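Local coordinates for single-stranded DNA-binding protein (Enterobacter phage Enc34, PDB 5ODK), which probably binds single-stranded DNA through an OB fold, as a phage protein involved in DNA replication, at residues H22-L35 against L166-E180. Sequence-based numbering, arbitrary orientation.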
# COMPACT_ATOMS: atom_id res chain seq x y z
N HIS A 22 -0.04 11.74 2.01
CA HIS A 22 0.66 10.48 1.87
C HIS A 22 0.72 9.73 3.18
O HIS A 22 0.71 10.37 4.25
CB HIS A 22 2.09 10.71 1.36
CG HIS A 22 2.15 11.28 -0.02
ND1 HIS A 22 2.01 12.62 -0.26
CD2 HIS A 22 2.39 10.69 -1.22
CE1 HIS A 22 2.17 12.84 -1.56
NE2 HIS A 22 2.36 11.68 -2.17
N ILE A 23 0.75 8.42 3.08
CA ILE A 23 0.80 7.54 4.23
C ILE A 23 1.93 6.54 4.00
O ILE A 23 1.92 5.81 3.00
CB ILE A 23 -0.54 6.77 4.40
CG1 ILE A 23 -1.72 7.74 4.44
CG2 ILE A 23 -0.48 5.89 5.65
CD1 ILE A 23 -3.05 7.05 4.32
N LYS A 24 2.86 6.47 4.94
CA LYS A 24 3.87 5.39 4.96
C LYS A 24 3.38 4.28 5.88
O LYS A 24 3.04 4.57 7.03
CB LYS A 24 5.24 5.89 5.43
CG LYS A 24 6.33 4.82 5.40
CD LYS A 24 7.67 5.40 5.83
CE LYS A 24 8.77 4.39 5.84
NZ LYS A 24 10.06 5.07 6.20
N VAL A 25 3.30 3.07 5.36
CA VAL A 25 3.07 1.86 6.14
C VAL A 25 4.38 1.12 6.19
O VAL A 25 4.96 0.78 5.15
CB VAL A 25 1.92 0.99 5.65
CG1 VAL A 25 0.60 1.73 5.85
CG2 VAL A 25 2.09 0.46 4.26
N SER A 26 4.90 0.92 7.40
CA SER A 26 6.24 0.38 7.58
C SER A 26 6.19 -1.05 8.06
O SER A 26 5.32 -1.40 8.88
CB SER A 26 7.06 1.23 8.53
OG SER A 26 7.10 2.58 8.09
N ASN A 27 7.12 -1.87 7.58
CA ASN A 27 7.28 -3.24 8.07
C ASN A 27 6.02 -4.07 7.88
O ASN A 27 5.36 -4.53 8.82
CB ASN A 27 7.76 -3.18 9.52
CG ASN A 27 9.00 -2.34 9.67
OD1 ASN A 27 10.00 -2.58 8.95
ND2 ASN A 27 8.94 -1.31 10.53
N VAL A 28 5.71 -4.24 6.60
CA VAL A 28 4.55 -5.03 6.14
C VAL A 28 5.07 -6.09 5.18
O VAL A 28 6.14 -5.91 4.57
CB VAL A 28 3.48 -4.15 5.51
CG1 VAL A 28 2.95 -3.17 6.55
CG2 VAL A 28 3.99 -3.42 4.28
N ARG A 29 4.33 -7.18 5.03
CA ARG A 29 4.79 -8.24 4.14
C ARG A 29 4.14 -8.05 2.78
O ARG A 29 2.96 -7.81 2.66
CB ARG A 29 4.47 -9.62 4.73
CG ARG A 29 5.30 -10.76 4.21
CD ARG A 29 5.12 -12.00 5.08
NE ARG A 29 5.95 -13.06 4.57
CZ ARG A 29 5.87 -14.31 4.95
NH1 ARG A 29 5.00 -14.69 5.88
NH2 ARG A 29 6.66 -15.20 4.40
N CYS A 30 4.92 -8.16 1.72
CA CYS A 30 4.31 -7.96 0.44
C CYS A 30 3.88 -9.24 -0.24
O CYS A 30 4.36 -10.34 0.05
CB CYS A 30 5.16 -7.15 -0.50
SG CYS A 30 6.40 -8.06 -1.35
N SER A 31 2.95 -9.05 -1.17
CA SER A 31 2.34 -10.12 -1.92
C SER A 31 2.06 -9.58 -3.34
O SER A 31 1.79 -8.40 -3.54
CB SER A 31 1.07 -10.46 -1.15
OG SER A 31 0.31 -11.39 -1.81
N TYR A 32 2.15 -10.46 -4.33
CA TYR A 32 1.81 -10.13 -5.71
C TYR A 32 2.47 -8.84 -6.20
O TYR A 32 1.83 -7.99 -6.81
CB TYR A 32 0.29 -10.06 -5.90
CG TYR A 32 -0.44 -11.30 -5.48
CD1 TYR A 32 -0.27 -12.48 -6.16
CD2 TYR A 32 -1.32 -11.28 -4.40
CE1 TYR A 32 -0.95 -13.63 -5.79
CE2 TYR A 32 -1.99 -12.42 -4.02
CZ TYR A 32 -1.79 -13.59 -4.71
OH TYR A 32 -2.46 -14.75 -4.37
N PRO A 33 3.80 -8.69 -5.99
CA PRO A 33 4.43 -7.49 -6.50
C PRO A 33 4.48 -7.44 -8.03
O PRO A 33 4.83 -8.45 -8.68
CB PRO A 33 5.85 -7.56 -5.96
CG PRO A 33 6.10 -9.03 -5.79
CD PRO A 33 4.76 -9.56 -5.32
N HIS A 34 4.12 -6.28 -8.56
CA HIS A 34 4.28 -5.92 -9.99
C HIS A 34 4.87 -4.55 -10.04
O HIS A 34 4.22 -3.56 -10.27
CB HIS A 34 2.98 -6.03 -10.74
CG HIS A 34 2.47 -7.42 -10.84
ND1 HIS A 34 3.05 -8.36 -11.67
CD2 HIS A 34 1.50 -8.06 -10.17
CE1 HIS A 34 2.42 -9.51 -11.54
NE2 HIS A 34 1.46 -9.35 -10.64
N LEU A 35 6.17 -4.53 -9.77
CA LEU A 35 6.97 -3.31 -9.68
C LEU A 35 7.96 -3.16 -10.83
O LEU A 35 8.52 -2.08 -11.03
CB LEU A 35 7.74 -3.28 -8.37
CG LEU A 35 6.92 -3.43 -7.10
CD1 LEU A 35 7.84 -3.42 -5.89
CD2 LEU A 35 5.84 -2.37 -6.96
N LEU A 166 0.15 3.74 -5.36
CA LEU A 166 1.42 3.15 -4.93
C LEU A 166 2.54 4.06 -5.35
O LEU A 166 2.80 4.19 -6.54
CB LEU A 166 1.59 1.77 -5.54
CG LEU A 166 2.86 1.03 -5.17
CD1 LEU A 166 2.96 0.82 -3.69
CD2 LEU A 166 2.93 -0.29 -5.91
N LEU A 167 3.24 4.68 -4.39
CA LEU A 167 4.22 5.72 -4.71
C LEU A 167 5.66 5.33 -4.42
O LEU A 167 6.56 5.78 -5.14
CB LEU A 167 3.84 7.03 -4.04
CG LEU A 167 2.47 7.45 -4.56
CD1 LEU A 167 1.66 8.22 -3.60
CD2 LEU A 167 2.48 8.02 -5.92
N SER A 168 5.89 4.46 -3.45
CA SER A 168 7.23 3.94 -3.19
C SER A 168 7.16 2.61 -2.50
O SER A 168 6.21 2.35 -1.73
CB SER A 168 8.03 4.94 -2.41
OG SER A 168 7.63 5.05 -1.09
N VAL A 169 8.16 1.76 -2.71
CA VAL A 169 8.34 0.51 -1.99
C VAL A 169 9.81 0.41 -1.63
O VAL A 169 10.66 0.54 -2.52
CB VAL A 169 7.92 -0.70 -2.80
CG1 VAL A 169 8.09 -1.98 -2.00
CG2 VAL A 169 6.48 -0.55 -3.26
N LEU A 170 10.11 0.15 -0.37
CA LEU A 170 11.45 -0.01 0.20
C LEU A 170 11.58 -1.41 0.76
O LEU A 170 10.80 -1.80 1.62
CB LEU A 170 11.68 1.00 1.33
CG LEU A 170 12.87 0.79 2.26
CD1 LEU A 170 14.20 0.90 1.53
CD2 LEU A 170 12.83 1.73 3.46
N LYS A 171 12.57 -2.18 0.29
CA LYS A 171 12.83 -3.48 0.85
C LYS A 171 13.36 -3.34 2.28
O LYS A 171 14.25 -2.54 2.53
CB LYS A 171 13.82 -4.26 0.01
CG LYS A 171 14.01 -5.65 0.57
CD LYS A 171 14.33 -6.66 -0.37
CE LYS A 171 14.38 -8.03 0.27
NZ LYS A 171 15.26 -8.77 -0.63
N ARG A 172 12.78 -4.11 3.20
CA ARG A 172 13.17 -4.12 4.59
C ARG A 172 13.81 -5.40 5.08
O ARG A 172 14.79 -5.33 5.83
CB ARG A 172 11.95 -3.81 5.47
CG ARG A 172 11.42 -2.40 5.35
CD ARG A 172 12.30 -1.37 6.00
NE ARG A 172 12.22 -1.51 7.44
CZ ARG A 172 13.07 -1.00 8.31
NH1 ARG A 172 14.13 -0.29 7.91
NH2 ARG A 172 12.84 -1.21 9.60
N LYS A 173 13.25 -6.56 4.74
CA LYS A 173 13.76 -7.83 5.25
C LYS A 173 13.40 -8.96 4.33
O LYS A 173 12.34 -8.94 3.72
CB LYS A 173 13.14 -8.13 6.62
CG LYS A 173 13.88 -9.13 7.49
CD LYS A 173 13.23 -9.25 8.88
CE LYS A 173 11.73 -9.51 8.79
NZ LYS A 173 11.14 -10.23 9.94
N ASP A 174 14.29 -9.95 4.20
CA ASP A 174 13.96 -11.17 3.51
C ASP A 174 13.13 -12.09 4.41
O ASP A 174 13.23 -12.04 5.64
CB ASP A 174 15.24 -11.88 3.07
CG ASP A 174 15.91 -11.16 1.90
OD1 ASP A 174 15.24 -11.05 0.84
OD2 ASP A 174 17.05 -10.69 2.07
N ASP A 175 12.31 -12.91 3.77
CA ASP A 175 11.53 -13.95 4.47
C ASP A 175 11.14 -15.01 3.44
O ASP A 175 11.52 -14.91 2.27
CB ASP A 175 10.31 -13.30 5.18
CG ASP A 175 9.69 -14.13 6.29
OD1 ASP A 175 10.06 -15.30 6.48
OD2 ASP A 175 8.77 -13.55 6.93
N GLU A 176 10.46 -16.05 3.88
CA GLU A 176 10.07 -17.14 3.00
C GLU A 176 9.20 -16.62 1.84
O GLU A 176 8.23 -15.92 2.09
CB GLU A 176 9.32 -18.23 3.78
CG GLU A 176 8.93 -19.47 2.97
CD GLU A 176 10.10 -20.34 2.54
OE1 GLU A 176 11.17 -20.29 3.19
OE2 GLU A 176 9.93 -21.09 1.55
N PRO A 177 9.57 -16.94 0.59
CA PRO A 177 8.71 -16.53 -0.53
C PRO A 177 7.35 -17.20 -0.52
O PRO A 177 7.23 -18.38 -0.21
CB PRO A 177 9.50 -16.94 -1.78
CG PRO A 177 10.88 -17.11 -1.31
CD PRO A 177 10.80 -17.60 0.10
N PHE A 178 6.32 -16.44 -0.89
CA PHE A 178 5.01 -17.04 -1.08
C PHE A 178 4.97 -17.89 -2.37
O PHE A 178 4.14 -18.78 -2.47
CB PHE A 178 3.91 -15.97 -1.09
CG PHE A 178 3.73 -15.22 0.22
CD1 PHE A 178 3.73 -15.87 1.45
CD2 PHE A 178 3.42 -13.86 0.20
CE1 PHE A 178 3.52 -15.17 2.62
CE2 PHE A 178 3.17 -13.17 1.36
CZ PHE A 178 3.26 -13.81 2.59
N GLY A 179 5.82 -17.61 -3.35
CA GLY A 179 5.83 -18.40 -4.62
C GLY A 179 4.61 -18.17 -5.49
O GLY A 179 4.02 -19.10 -6.08
N GLU A 180 4.23 -16.91 -5.56
CA GLU A 180 3.16 -16.43 -6.40
C GLU A 180 3.73 -16.29 -7.83
O GLU A 180 3.00 -16.41 -8.80
CB GLU A 180 2.64 -15.10 -5.84
CG GLU A 180 2.15 -15.18 -4.37
CD GLU A 180 2.17 -13.88 -3.60
OE1 GLU A 180 3.02 -13.03 -3.87
OE2 GLU A 180 1.32 -13.73 -2.68
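R29 slides its guanidinium between the carboxylate of D175 and the ring of F178, an example of how a flat cation can be used on both faces and along its edge. D175 OD2 sits over the centre of one face, 3.5 Å above the plane; because the oxygen stands there, no N-H points at it and the long salt bridge rests on charge alone, while W144 NE1 gives D175 OD2 a hydrogen bond. Over the opposite face comes F178 CE1, 3.4 Å above the plane, with the ring inclined by 41°. At the edge, R29 NH2 donates a hydrogen bond to a lone pair of E176 O (2.9 Å), and R29 NE donates one to G142 O. The side chain gets there by running extended from CG to NE, with CG turned away from the backbone N (chi1 -158°).

E180, the last residue of this C-terminally truncated construct, lays its carboxylate against the corner at Y32: E180 OE2 accepts from S31 OG on its syn side (2.7 Å), E180 OE1 from Y32 N, straight at the hydrogen but from above the carboxylate plane (2.8 Å), and the carboxylate lies stacked on the Y32 ring, whose OH is hydrogen-bonded to K102 NZ. At the corner between strands 23-26 and 28-34, R172 bends back to grip N27 OD1 side-on, NE at 2.9 Å and NH2 at 3.2 Å. L35 CD2 meets L166 CD2 at 3.7 Å, in a buried apolar patch with V169. Strands 23-26 and 28-34 both pair with strand 144-156, which also pairs with strand 159-173 in the mixed sheet of the OB fold; helix 61-76 packs on I23 and V25.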